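Local coordinates for protein glycoside Hydrolase Family 43_12 (Metagenome, PDB 7JVH) that probably hydrolyses glycosidic bonds in plant cell-wall polysaccharides or oligosaccharides such as those bearing xylose or arabinose, as a family 43 glycoside hydrolase, at residues A456-C469 with A553-K567. Residues are numbered along the deposited sequence; the frame is centred on the assembly and turned at random.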
loop_
_atom_site.group_PDB
_atom_site.type_symbol
_atom_site.label_atom_id
_atom_site.label_comp_id
_atom_site.label_asym_id
_atom_site.label_seq_id
_atom_site.Cartn_x
_atom_site.Cartn_y
_atom_site.Cartn_z
ATOM N N ALA A 456 -19.943 10.932 -26.084
ATOM C CA ALA A 456 -19.559 12.320 -25.840
ATOM C C ALA A 456 -19.050 12.653 -24.434
ATOM O O ALA A 456 -18.826 13.825 -24.098
ATOM C CB ALA A 456 -20.691 13.252 -26.234
ATOM N N GLN A 457 -18.795 11.610 -23.637
ATOM C CA GLN A 457 -18.379 11.763 -22.228
ATOM C C GLN A 457 -16.919 12.228 -22.098
ATOM O O GLN A 457 -16.338 12.679 -23.064
ATOM C CB GLN A 457 -18.671 10.460 -21.483
ATOM C CG GLN A 457 -20.144 10.095 -21.527
ATOM C CD GLN A 457 -20.491 8.783 -20.868
ATOM O OE1 GLN A 457 -19.666 7.889 -20.732
ATOM N NE2 GLN A 457 -21.742 8.661 -20.476
ATOM N N LYS A 458 -16.342 12.131 -20.901
ATOM C CA LYS A 458 -14.954 12.494 -20.651
ATOM C C LYS A 458 -14.110 11.237 -20.438
ATOM O O LYS A 458 -14.516 10.333 -19.724
ATOM C CB LYS A 458 -14.852 13.382 -19.407
ATOM C CG LYS A 458 -15.885 14.485 -19.320
ATOM C CD LYS A 458 -15.581 15.371 -18.115
ATOM C CE LYS A 458 -16.539 16.552 -18.029
ATOM N NZ LYS A 458 -16.222 17.385 -16.846
ATOM N N ALA A 459 -12.927 11.209 -21.053
ATOM C CA ALA A 459 -12.015 10.074 -20.963
ATOM C C ALA A 459 -10.584 10.575 -20.992
ATOM O O ALA A 459 -10.231 11.405 -21.841
ATOM C CB ALA A 459 -12.246 9.112 -22.117
ATOM N N GLY A 460 -9.766 10.094 -20.049
ATOM C CA GLY A 460 -8.415 10.581 -19.924
ATOM C C GLY A 460 -7.514 9.931 -18.905
ATOM O O GLY A 460 -7.690 8.773 -18.546
ATOM N N LEU A 461 -6.529 10.712 -18.456
ATOM C CA LEU A 461 -5.394 10.250 -17.683
ATOM C C LEU A 461 -5.369 11.016 -16.378
ATOM O O LEU A 461 -5.539 12.232 -16.376
ATOM C CB LEU A 461 -4.100 10.512 -18.487
ATOM C CG LEU A 461 -2.761 10.354 -17.779
ATOM C CD1 LEU A 461 -2.447 8.889 -17.511
ATOM C CD2 LEU A 461 -1.687 11.008 -18.621
ATOM N N ILE A 462 -5.109 10.301 -15.280
ATOM C CA ILE A 462 -5.250 10.830 -13.925
ATOM C C ILE A 462 -4.018 10.552 -13.061
ATOM O O ILE A 462 -3.509 9.430 -13.038
ATOM C CB ILE A 462 -6.457 10.195 -13.199
ATOM C CG1 ILE A 462 -7.716 10.279 -14.056
ATOM C CG2 ILE A 462 -6.669 10.874 -11.852
ATOM C CD1 ILE A 462 -8.910 9.589 -13.459
ATOM N N CYS A 463 -3.564 11.590 -12.348
ATOM C CA CYS A 463 -2.642 11.482 -11.225
ATOM C C CYS A 463 -3.438 11.865 -9.946
ATOM O O CYS A 463 -3.941 12.988 -9.829
ATOM C CB CYS A 463 -1.426 12.393 -11.440
ATOM S SG CYS A 463 -0.533 12.110 -13.003
ATOM N N TYR A 464 -3.525 10.916 -9.002
ATOM C CA TYR A 464 -4.475 10.946 -7.894
ATOM C C TYR A 464 -3.798 10.653 -6.556
ATOM O O TYR A 464 -3.223 9.585 -6.371
ATOM C CB TYR A 464 -5.525 9.860 -8.136
ATOM C CG TYR A 464 -6.736 9.877 -7.227
ATOM C CD1 TYR A 464 -6.732 9.210 -5.994
ATOM C CD2 TYR A 464 -7.920 10.494 -7.630
ATOM C CE1 TYR A 464 -7.856 9.210 -5.180
ATOM C CE2 TYR A 464 -9.052 10.467 -6.837
ATOM C CZ TYR A 464 -9.008 9.834 -5.603
ATOM O OH TYR A 464 -10.097 9.806 -4.744
ATOM N N GLN A 465 -3.898 11.598 -5.617
ATOM C CA GLN A 465 -3.544 11.380 -4.211
ATOM C C GLN A 465 -4.835 11.129 -3.420
ATOM O O GLN A 465 -5.002 10.077 -2.794
ATOM C CB GLN A 465 -2.772 12.580 -3.671
ATOM C CG GLN A 465 -2.491 12.609 -2.169
ATOM C CD GLN A 465 -1.931 11.299 -1.611
ATOM O OE1 GLN A 465 -2.550 10.726 -0.730
ATOM N NE2 GLN A 465 -0.786 10.823 -2.117
ATOM N N ASN A 466 -5.753 12.094 -3.477
ATOM C CA ASN A 466 -7.125 11.905 -3.011
ATOM C C ASN A 466 -8.124 12.694 -3.874
ATOM O O ASN A 466 -7.738 13.433 -4.798
ATOM C CB ASN A 466 -7.271 12.206 -1.498
ATOM C CG ASN A 466 -7.118 13.657 -1.150
ATOM O OD1 ASN A 466 -7.732 14.534 -1.757
ATOM N ND2 ASN A 466 -6.307 13.920 -0.139
ATOM N N GLU A 467 -9.411 12.518 -3.568
ATOM C CA GLU A 467 -10.502 13.099 -4.340
ATOM C C GLU A 467 -10.373 14.623 -4.562
ATOM O O GLU A 467 -10.950 15.161 -5.496
ATOM C CB GLU A 467 -11.852 12.787 -3.699
ATOM C CG GLU A 467 -11.988 13.250 -2.237
ATOM C CD GLU A 467 -11.525 12.235 -1.196
ATOM O OE1 GLU A 467 -11.157 11.099 -1.536
ATOM O OE2 GLU A 467 -11.584 12.571 -0.016
ATOM N N ALA A 468 -9.615 15.302 -3.699
ATOM C CA ALA A 468 -9.405 16.752 -3.762
ATOM C C ALA A 468 -7.935 17.129 -3.960
ATOM O O ALA A 468 -7.550 18.285 -3.800
ATOM C CB ALA A 468 -9.947 17.414 -2.493
ATOM N N CYS A 469 -7.118 16.130 -4.312
ATOM C CA CYS A 469 -5.695 16.298 -4.580
ATOM C C CYS A 469 -5.371 15.429 -5.773
ATOM O O CYS A 469 -4.888 14.294 -5.630
ATOM C CB CYS A 469 -4.883 15.902 -3.345
ATOM S SG CYS A 469 -4.817 17.206 -2.082
ATOM N N ALA A 553 -1.369 16.625 1.640
ATOM C CA ALA A 553 -2.755 16.211 1.715
ATOM C C ALA A 553 -3.101 15.372 2.944
ATOM O O ALA A 553 -4.263 15.044 3.174
ATOM C CB ALA A 553 -3.081 15.400 0.483
ATOM N N GLY A 554 -2.081 14.981 3.704
ATOM C CA GLY A 554 -2.260 14.070 4.822
ATOM C C GLY A 554 -2.619 12.703 4.316
ATOM O O GLY A 554 -2.648 12.474 3.120
ATOM N N GLY A 555 -2.875 11.779 5.238
ATOM C CA GLY A 555 -3.297 10.436 4.895
ATOM C C GLY A 555 -2.236 9.404 5.132
ATOM O O GLY A 555 -1.191 9.679 5.721
ATOM N N PHE A 556 -2.512 8.206 4.606
ATOM C CA PHE A 556 -1.669 7.027 4.733
ATOM C C PHE A 556 -1.360 6.371 3.383
ATOM O O PHE A 556 -1.000 5.194 3.343
ATOM C CB PHE A 556 -2.429 6.012 5.596
ATOM C CG PHE A 556 -2.437 6.323 7.071
ATOM C CD1 PHE A 556 -1.262 6.642 7.753
ATOM C CD2 PHE A 556 -3.617 6.231 7.794
ATOM C CE1 PHE A 556 -1.278 6.892 9.113
ATOM C CE2 PHE A 556 -3.637 6.464 9.158
ATOM C CZ PHE A 556 -2.466 6.791 9.822
ATOM N N THR A 557 -1.519 7.125 2.286
ATOM C CA THR A 557 -1.403 6.555 0.936
ATOM C C THR A 557 -0.475 7.294 -0.022
ATOM O O THR A 557 -0.259 8.489 0.112
ATOM C CB THR A 557 -2.764 6.483 0.250
ATOM O OG1 THR A 557 -3.361 7.806 0.224
ATOM C CG2 THR A 557 -3.648 5.477 0.958
ATOM N N GLY A 558 0.037 6.549 -1.001
ATOM C CA GLY A 558 0.837 7.110 -2.077
ATOM C C GLY A 558 -0.027 7.518 -3.279
ATOM O O GLY A 558 -1.122 7.045 -3.451
ATOM N N ALA A 559 0.532 8.371 -4.130
ATOM C CA ALA A 559 -0.119 8.791 -5.359
ATOM C C ALA A 559 -0.338 7.617 -6.299
ATOM O O ALA A 559 0.330 6.582 -6.195
ATOM C CB ALA A 559 0.690 9.885 -6.054
ATOM N N LEU A 560 -1.285 7.807 -7.224
ATOM C CA LEU A 560 -1.685 6.814 -8.202
ATOM C C LEU A 560 -1.666 7.478 -9.573
ATOM O O LEU A 560 -1.814 8.685 -9.684
ATOM C CB LEU A 560 -3.095 6.300 -7.905
ATOM C CG LEU A 560 -3.326 5.741 -6.492
ATOM C CD1 LEU A 560 -4.807 5.607 -6.214
ATOM C CD2 LEU A 560 -2.630 4.397 -6.295
ATOM N N VAL A 561 -1.493 6.666 -10.618
ATOM C CA VAL A 561 -1.621 7.105 -11.981
ATOM C C VAL A 561 -2.497 6.085 -12.686
ATOM O O VAL A 561 -2.383 4.888 -12.457
ATOM C CB VAL A 561 -0.236 7.267 -12.670
ATOM C CG1 VAL A 561 0.470 5.931 -12.840
ATOM C CG2 VAL A 561 -0.379 7.974 -14.015
ATOM N N GLY A 562 -3.405 6.568 -13.532
ATOM C CA GLY A 562 -4.313 5.687 -14.224
ATOM C C GLY A 562 -5.172 6.383 -15.271
ATOM O O GLY A 562 -4.980 7.559 -15.560
HETATM N N MSE A 563 -6.120 5.620 -15.817
HETATM C CA MSE A 563 -7.057 6.131 -16.792
HETATM C C MSE A 563 -8.460 6.090 -16.185
HETATM O O MSE A 563 -8.766 5.247 -15.351
HETATM C CB MSE A 563 -6.914 5.359 -18.112
HETATM C CG MSE A 563 -7.119 3.862 -18.034
HETATM SE SE MSE A 563 -5.732 2.769 -18.953
HETATM C CE MSE A 563 -5.071 1.655 -17.491
ATOM N N GLY A 564 -9.315 7.036 -16.595
ATOM C CA GLY A 564 -10.672 7.103 -16.090
ATOM C C GLY A 564 -11.636 7.790 -17.020
ATOM O O GLY A 564 -11.229 8.407 -17.989
ATOM N N VAL A 565 -12.928 7.687 -16.691
ATOM C CA VAL A 565 -14.019 8.251 -17.469
ATOM C C VAL A 565 -15.047 8.897 -16.530
ATOM O O VAL A 565 -15.298 8.394 -15.428
ATOM C CB VAL A 565 -14.684 7.183 -18.354
ATOM C CG1 VAL A 565 -13.692 6.673 -19.388
ATOM C CG2 VAL A 565 -15.185 6.031 -17.520
ATOM N N PHE A 566 -15.618 10.021 -16.977
ATOM C CA PHE A 566 -16.484 10.863 -16.165
ATOM C C PHE A 566 -17.605 11.469 -17.011
ATOM O O PHE A 566 -17.592 11.330 -18.235
ATOM C CB PHE A 566 -15.676 11.995 -15.543
ATOM C CG PHE A 566 -14.513 11.535 -14.741
ATOM C CD1 PHE A 566 -14.701 11.021 -13.467
ATOM C CD2 PHE A 566 -13.229 11.601 -15.254
ATOM C CE1 PHE A 566 -13.625 10.584 -12.704
ATOM C CE2 PHE A 566 -12.141 11.159 -14.514
ATOM C CZ PHE A 566 -12.336 10.676 -13.226
ATOM N N LYS A 567 -18.526 12.159 -16.313
ATOM C CA LYS A 567 -19.750 12.767 -16.829
ATOM C C LYS A 567 -20.746 11.637 -16.965
ATOM O O LYS A 567 -21.813 11.589 -16.345
ATOM C CB LYS A 567 -19.514 13.517 -18.135
ATOM C CG LYS A 567 -20.720 14.226 -18.704
ATOM C CD LYS A 567 -20.451 14.763 -20.114
ATOM C CE LYS A 567 -19.341 15.818 -20.149
ATOM N NZ LYS A 567 -18.937 16.205 -21.531
ATOM O OXT LYS A 567 -20.474 10.687 -17.673
HETATM O O HOH W 1 -4.638 11.742 0.763
HETATM O O HOH W 2 -1.805 10.326 1.764
#
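Strands 458-464 and 560-566 run antiparallel, joined by hydrogen-bonded pairs from Lys458-Phe566 to Tyr464-Leu560. Each pair exchanges two N-H...O bonds; Ile462 N to Gly562 O, at 2.8 Å, is among the shortest. Between these pairs, Ala459, Leu461 and Cys463 share a face with Val565, Met563 (selenomethionine) and Val561. Small or apolar, they suit this buried side, where Ala459, Cys463, Val561 and Met563 meet strand 442-451. The pair thus forms neighbouring strands of one sheet in the concanavalin A-like beta-sandwich, packed against its partner sheet.

On the other face, Gly564 lacks a side chain, so Ile462 CD1 passes over its CA and reaches the edge of the Phe566 ring, 3.6 Å from CZ. Setting CG1 anti to the carbonyl carbon (chi1 -51°) with an extended chi2 lifts that methyl off the sheet and leans it back toward the Gly460 end of the strand. Leu560 runs alongside the Tyr464 ring, its CD1 4.1 Å from CD1 of Tyr464, and both residues meet Phe435 of strand 433-437.

Past Tyr464, Gln465 and Asn466 form a classic bulge opposite Cys469. The buried Gln465 amide suits a polar loop: NE2 donates to Thr557 O (3.3 Å), approaching above that carbonyl's plane, and also to Leu548 O, while two waters lie between OE1 and Gly554 O. The small Ala553, closing helix 550-553, puts its CB against both Cys469 SG and Asn466 ND2, each 3.6 Å away.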